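Local coordinates for protein MAR1 Ribonuclease (Caenorhabditis elegans, PDB 2B34) that probably acts as a hydrolase of the isochorismatase family and may be a ribonuclease, at residues I37-R48 and V68-A76. Residues are numbered along the deposited sequence; the frame is centred on the assembly and turned at random.
Sequences ITTSRRLIDAAR and VPTLKEGLA
Leu71 pushes its isobutyl group into a hole formed by Ile37, Ser40, Arg41 and Ile44, a knobs-into-holes fit between two helices. CD2 of Leu71 does most of the touching, 3.8 Å from CB of Ser40 and 3.8 Å from CD1 of Ile44; the Leu71 and Ile44 side chains cross at about a right angle, while CD1 of Leu71 meets the end of Ile37. That end also reaches Val68, the N-cap of the shorter helix, tip to tip. Further along, CG2 of Ile44 sits against the bare backbone of Gly74, 3.3 Å from its C atom, with CD2 of Leu75 beside it.

The two helix segments run nearly parallel, 12° apart, with axes 9.0 Å from each other at closest approach. They belong to the alpha/beta fold built on a parallel sheet: helix 33-49 links strands 15-20 and 54-59, and helix 69-74 lies in the connection from 54-59 to strand 81-84, at one edge of the chain's sheet. Leu75 also packs on Thr54 and Val56 of strand 54-59.

The polar side is a salt-bridge network. OD1 of Asp45 takes two arginines from opposite faces of its carboxylate: NE of Arg41 in an almost straight bond (2.8 Å, 179°), and NH1 of Arg48 at 2.9 Å. The Arg41 chain leaves its helix away from the backbone N (chi1 179°) and turns at chi2, bringing one face of its guanidinium against CA of Gly74, near the rim; its NH1 makes a weak bond to O of Thr70. The NH1 of Arg48 also donates to a lone pair of Gly74 O, 2.8 Å away and in the carbonyl plane. A water links O of Ile44 to N of Ala76.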
ATOM      1  N   ILE A  37       3.944 -24.980  -4.066  1.00 17.17           N
ATOM      2  CA  ILE A  37       4.694 -26.004  -4.799  1.00 17.27           C
ATOM      3  C   ILE A  37       4.199 -26.102  -6.242  1.00 17.31           C
ATOM      4  O   ILE A  37       4.999 -26.050  -7.177  1.00 17.19           O
ATOM      5  CB  ILE A  37       4.609 -27.400  -4.108  1.00 17.45           C
ATOM      6  CG1 ILE A  37       5.323 -27.392  -2.744  1.00 17.39           C
ATOM      7  CG2 ILE A  37       5.122 -28.525  -5.044  1.00 17.12           C
ATOM      8  CD1 ILE A  37       6.765 -26.850  -2.741  1.00 18.58           C
ATOM      9  N   THR A  38       2.883 -26.233  -6.414  1.00 17.26           N
ATOM     10  CA  THR A  38       2.278 -26.258  -7.747  1.00 17.39           C
ATOM     11  C   THR A  38       2.698 -25.042  -8.574  1.00 16.81           C
ATOM     12  O   THR A  38       3.087 -25.174  -9.735  1.00 16.98           O
ATOM     13  CB  THR A  38       0.730 -26.344  -7.675  1.00 17.30           C
ATOM     14  OG1 THR A  38       0.356 -27.565  -7.031  1.00 19.10           O
ATOM     15  CG2 THR A  38       0.112 -26.323  -9.065  1.00 17.24           C
ATOM     16  N   THR A  39       2.625 -23.865  -7.963  1.00 16.52           N
ATOM     17  CA  THR A  39       2.932 -22.617  -8.658  1.00 16.19           C
ATOM     18  C   THR A  39       4.440 -22.444  -8.888  1.00 15.96           C
ATOM     19  O   THR A  39       4.849 -21.992  -9.956  1.00 15.73           O
ATOM     20  CB  THR A  39       2.321 -21.408  -7.923  1.00 15.99           C
ATOM     21  OG1 THR A  39       0.919 -21.633  -7.755  1.00 16.61           O
ATOM     22  CG2 THR A  39       2.509 -20.131  -8.717  1.00 16.10           C
ATOM     23  N   SER A  40       5.255 -22.817  -7.901  1.00 15.82           N
ATOM     24  CA  SER A  40       6.714 -22.826  -8.083  1.00 16.10           C
ATOM     25  C   SER A  40       7.127 -23.774  -9.213  1.00 16.09           C
ATOM     26  O   SER A  40       8.052 -23.472  -9.961  1.00 16.18           O
ATOM     27  CB  SER A  40       7.451 -23.180  -6.785  1.00 16.04           C
ATOM     28  OG  SER A  40       7.219 -22.203  -5.777  1.00 16.61           O
ATOM     29  N   ARG A  41       6.435 -24.907  -9.341  1.00 16.13           N
ATOM     30  CA  ARG A  41       6.689 -25.845 -10.451  1.00 16.25           C
ATOM     31  C   ARG A  41       6.404 -25.214 -11.820  1.00 16.21           C
ATOM     32  O   ARG A  41       7.100 -25.504 -12.795  1.00 16.65           O
ATOM     33  CB  ARG A  41       5.911 -27.158 -10.254  1.00 16.07           C
ATOM     34  CG  ARG A  41       6.070 -28.218 -11.371  1.00 16.59           C
ATOM     35  CD  ARG A  41       7.525 -28.673 -11.609  1.00 15.86           C
ATOM     36  NE  ARG A  41       7.632 -29.434 -12.856  1.00 16.60           N
ATOM     37  CZ  ARG A  41       7.484 -30.755 -12.956  1.00 16.52           C
ATOM     38  NH1 ARG A  41       7.242 -31.489 -11.879  1.00 15.30           N
ATOM     39  NH2 ARG A  41       7.579 -31.346 -14.141  1.00 16.79           N
ATOM     40  N   ARG A  42       5.397 -24.341 -11.886  1.00 16.35           N
ATOM     41  CA  ARG A  42       5.084 -23.603 -13.121  1.00 16.33           C
ATOM     42  C   ARG A  42       6.237 -22.715 -13.580  1.00 16.48           C
ATOM     43  O   ARG A  42       6.548 -22.663 -14.776  1.00 16.28           O
ATOM     44  CB  ARG A  42       3.813 -22.762 -12.959  1.00 16.18           C
ATOM     45  CG  ARG A  42       2.547 -23.578 -12.880  1.00 16.51           C
ATOM     46  CD  ARG A  42       1.346 -22.721 -12.520  1.00 16.96           C
ATOM     47  NE  ARG A  42       0.118 -23.516 -12.474  1.00 16.53           N
ATOM     48  CZ  ARG A  42      -1.090 -23.053 -12.779  1.00 16.05           C
ATOM     49  NH1 ARG A  42      -1.252 -21.796 -13.173  1.00 16.29           N
ATOM     50  NH2 ARG A  42      -2.138 -23.855 -12.705  1.00 16.95           N
ATOM     51  N   LEU A  43       6.862 -22.019 -12.628  1.00 16.48           N
ATOM     52  CA  LEU A  43       7.994 -21.149 -12.927  1.00 16.99           C
ATOM     53  C   LEU A  43       9.244 -21.933 -13.305  1.00 17.32           C
ATOM     54  O   LEU A  43       9.971 -21.541 -14.219  1.00 17.13           O
ATOM     55  CB  LEU A  43       8.279 -20.206 -11.758  1.00 16.91           C
ATOM     56  CG  LEU A  43       7.384 -18.970 -11.857  1.00 17.64           C
ATOM     57  CD1 LEU A  43       6.726 -18.672 -10.543  1.00 18.00           C
ATOM     58  CD2 LEU A  43       8.138 -17.767 -12.424  1.00 17.34           C
ATOM     59  N   ILE A  44       9.482 -23.035 -12.593  1.00 17.43           N
ATOM     60  CA  ILE A  44      10.574 -23.956 -12.913  1.00 17.73           C
ATOM     61  C   ILE A  44      10.436 -24.511 -14.339  1.00 17.73           C
ATOM     62  O   ILE A  44      11.412 -24.537 -15.084  1.00 17.91           O
ATOM     63  CB  ILE A  44      10.679 -25.087 -11.863  1.00 17.56           C
ATOM     64  CG1 ILE A  44      11.375 -24.567 -10.601  1.00 17.57           C
ATOM     65  CG2 ILE A  44      11.436 -26.287 -12.419  1.00 17.85           C
ATOM     66  CD1 ILE A  44      11.140 -25.416  -9.362  1.00 17.64           C
ATOM     67  N   ASP A  45       9.224 -24.937 -14.703  1.00 18.04           N
ATOM     68  CA  ASP A  45       8.923 -25.409 -16.057  1.00 18.20           C
ATOM     69  C   ASP A  45       9.128 -24.303 -17.088  1.00 18.38           C
ATOM     70  O   ASP A  45       9.710 -24.538 -18.151  1.00 18.35           O
ATOM     71  CB  ASP A  45       7.479 -25.912 -16.159  1.00 18.26           C
ATOM     72  CG  ASP A  45       7.250 -27.233 -15.441  1.00 18.86           C
ATOM     73  OD1 ASP A  45       8.215 -27.983 -15.176  1.00 19.06           O
ATOM     74  OD2 ASP A  45       6.069 -27.524 -15.147  1.00 20.17           O
ATOM     75  N   ALA A  46       8.642 -23.102 -16.770  1.00 18.50           N
ATOM     76  CA  ALA A  46       8.800 -21.943 -17.645  1.00 18.61           C
ATOM     77  C   ALA A  46      10.267 -21.601 -17.863  1.00 18.81           C
ATOM     78  O   ALA A  46      10.663 -21.291 -18.986  1.00 18.81           O
ATOM     79  CB  ALA A  46       8.053 -20.745 -17.094  1.00 18.63           C
ATOM     80  N   ALA A  47      11.064 -21.666 -16.795  1.00 18.94           N
ATOM     81  CA  ALA A  47      12.501 -21.389 -16.887  1.00 19.21           C
ATOM     82  C   ALA A  47      13.235 -22.412 -17.766  1.00 19.40           C
ATOM     83  O   ALA A  47      14.097 -22.043 -18.566  1.00 19.37           O
ATOM     84  CB  ALA A  47      13.128 -21.312 -15.500  1.00 19.06           C
ATOM     85  N   ARG A  48      12.876 -23.689 -17.626  1.00 19.84           N
ATOM     86  CA  ARG A  48      13.445 -24.761 -18.453  1.00 20.25           C
ATOM     87  C   ARG A  48      13.092 -24.559 -19.934  1.00 20.64           C
ATOM     88  O   ARG A  48      13.951 -24.677 -20.809  1.00 20.58           O
ATOM     89  CB  ARG A  48      12.965 -26.134 -17.960  1.00 20.23           C
ATOM     90  CG  ARG A  48      13.596 -27.338 -18.672  1.00 20.52           C
ATOM     91  CD  ARG A  48      12.843 -28.646 -18.375  1.00 20.22           C
ATOM     92  NE  ARG A  48      11.479 -28.622 -18.907  1.00 20.82           N
ATOM     93  CZ  ARG A  48      10.366 -28.649 -18.173  1.00 20.60           C
ATOM     94  NH1 ARG A  48      10.418 -28.732 -16.847  1.00 19.51           N
ATOM     95  NH2 ARG A  48       9.188 -28.604 -18.776  1.00 20.23           N
ATOM     96  N   VAL A  68      11.578 -30.447  -2.498  1.00 19.30           N
ATOM     97  CA  VAL A  68      10.407 -31.267  -2.821  1.00 18.90           C
ATOM     98  C   VAL A  68      10.552 -31.930  -4.204  1.00 18.85           C
ATOM     99  O   VAL A  68      10.808 -31.242  -5.198  1.00 18.57           O
ATOM    100  CB  VAL A  68       9.105 -30.414  -2.744  1.00 18.98           C
ATOM    101  CG1 VAL A  68       7.904 -31.151  -3.331  1.00 18.49           C
ATOM    102  CG2 VAL A  68       8.829 -29.991  -1.300  1.00 19.03           C
ATOM    103  N   PRO A  69      10.421 -33.275  -4.257  1.00 18.85           N
ATOM    104  CA  PRO A  69      10.593 -34.079  -5.475  1.00 18.95           C
ATOM    105  C   PRO A  69      10.003 -33.488  -6.757  1.00 19.22           C
ATOM    106  O   PRO A  69      10.707 -33.406  -7.765  1.00 19.31           O
ATOM    107  CB  PRO A  69       9.906 -35.396  -5.109  1.00 18.90           C
ATOM    108  CG  PRO A  69      10.198 -35.536  -3.652  1.00 18.67           C
ATOM    109  CD  PRO A  69      10.124 -34.134  -3.091  1.00 18.78           C
ATOM    110  N   THR A  70       8.737 -33.072  -6.715  1.00 19.55           N
ATOM    111  CA  THR A  70       8.049 -32.522  -7.888  1.00 20.08           C
ATOM    112  C   THR A  70       8.796 -31.340  -8.510  1.00 19.72           C
ATOM    113  O   THR A  70       8.833 -31.203  -9.729  1.00 19.37           O
ATOM    114  CB  THR A  70       6.609 -32.079  -7.551  1.00 20.31           C
ATOM    115  OG1 THR A  70       5.973 -33.090  -6.760  1.00 22.58           O
ATOM    116  CG2 THR A  70       5.800 -31.872  -8.823  1.00 20.76           C
ATOM    117  N   LEU A  71       9.389 -30.499  -7.665  1.00 19.55           N
ATOM    118  CA  LEU A  71      10.134 -29.334  -8.139  1.00 19.75           C
ATOM    119  C   LEU A  71      11.430 -29.745  -8.835  1.00 19.88           C
ATOM    120  O   LEU A  71      11.784 -29.186  -9.877  1.00 19.76           O
ATOM    121  CB  LEU A  71      10.418 -28.355  -6.991  1.00 19.50           C
ATOM    122  CG  LEU A  71       9.206 -27.753  -6.261  1.00 19.58           C
ATOM    123  CD1 LEU A  71       9.649 -26.961  -5.052  1.00 18.25           C
ATOM    124  CD2 LEU A  71       8.349 -26.891  -7.176  1.00 19.74           C
ATOM    125  N   LYS A  72      12.119 -30.728  -8.257  1.00 19.99           N
ATOM    126  CA  LYS A  72      13.347 -31.280  -8.831  1.00 20.85           C
ATOM    127  C   LYS A  72      13.103 -31.946 -10.182  1.00 21.03           C
ATOM    128  O   LYS A  72      13.951 -31.875 -11.066  1.00 21.21           O
ATOM    129  CB  LYS A  72      13.994 -32.277  -7.868  1.00 20.65           C
ATOM    130  CG  LYS A  72      14.580 -31.639  -6.622  1.00 21.16           C
ATOM    131  CD  LYS A  72      15.285 -32.663  -5.736  1.00 21.93           C
ATOM    132  CE  LYS A  72      16.664 -33.019  -6.275  1.00 23.46           C
ATOM    133  NZ  LYS A  72      17.392 -33.933  -5.352  1.00 24.66           N
ATOM    134  N   GLU A  73      11.937 -32.579 -10.330  1.00 21.62           N
ATOM    135  CA  GLU A  73      11.532 -33.235 -11.579  1.00 22.34           C
ATOM    136  C   GLU A  73      11.490 -32.272 -12.764  1.00 21.88           C
ATOM    137  O   GLU A  73      11.759 -32.667 -13.897  1.00 21.84           O
ATOM    138  CB  GLU A  73      10.150 -33.876 -11.429  1.00 22.25           C
ATOM    139  CG  GLU A  73      10.106 -35.148 -10.608  1.00 23.43           C
ATOM    140  CD  GLU A  73       8.703 -35.738 -10.532  1.00 24.03           C
ATOM    141  OE1 GLU A  73       8.141 -36.113 -11.589  1.00 26.20           O
ATOM    142  OE2 GLU A  73       8.161 -35.826  -9.410  1.00 26.72           O
ATOM    143  N   GLY A  74      11.139 -31.016 -12.498  1.00 21.80           N
ATOM    144  CA  GLY A  74      11.010 -30.014 -13.556  1.00 21.64           C
ATOM    145  C   GLY A  74      12.260 -29.202 -13.847  1.00 21.54           C
ATOM    146  O   GLY A  74      12.328 -28.508 -14.864  1.00 21.63           O
ATOM    147  N   LEU A  75      13.244 -29.271 -12.953  1.00 21.63           N
ATOM    148  CA  LEU A  75      14.452 -28.454 -13.068  1.00 21.82           C
ATOM    149  C   LEU A  75      15.175 -28.667 -14.389  1.00 22.06           C
ATOM    150  O   LEU A  75      15.307 -29.801 -14.856  1.00 21.81           O
ATOM    151  CB  LEU A  75      15.414 -28.724 -11.908  1.00 21.63           C
ATOM    152  CG  LEU A  75      15.044 -28.230 -10.510  1.00 21.49           C
ATOM    153  CD1 LEU A  75      16.118 -28.649  -9.531  1.00 20.23           C
ATOM    154  CD2 LEU A  75      14.826 -26.711 -10.474  1.00 21.05           C
ATOM    155  N   ALA A  76      15.635 -27.563 -14.977  1.00 22.54           N
ATOM    156  CA  ALA A  76      16.469 -27.593 -16.174  1.00 23.13           C
ATOM    157  C   ALA A  76      17.712 -28.447 -15.931  1.00 23.63           C
ATOM    158  O   ALA A  76      18.182 -28.570 -14.796  1.00 23.23           O
ATOM    159  CB  ALA A  76      16.856 -26.183 -16.597  1.00 22.94           C
TER
HETATM  160  O   HOH W   1      14.224 -24.848 -14.288  1.00 20.32           O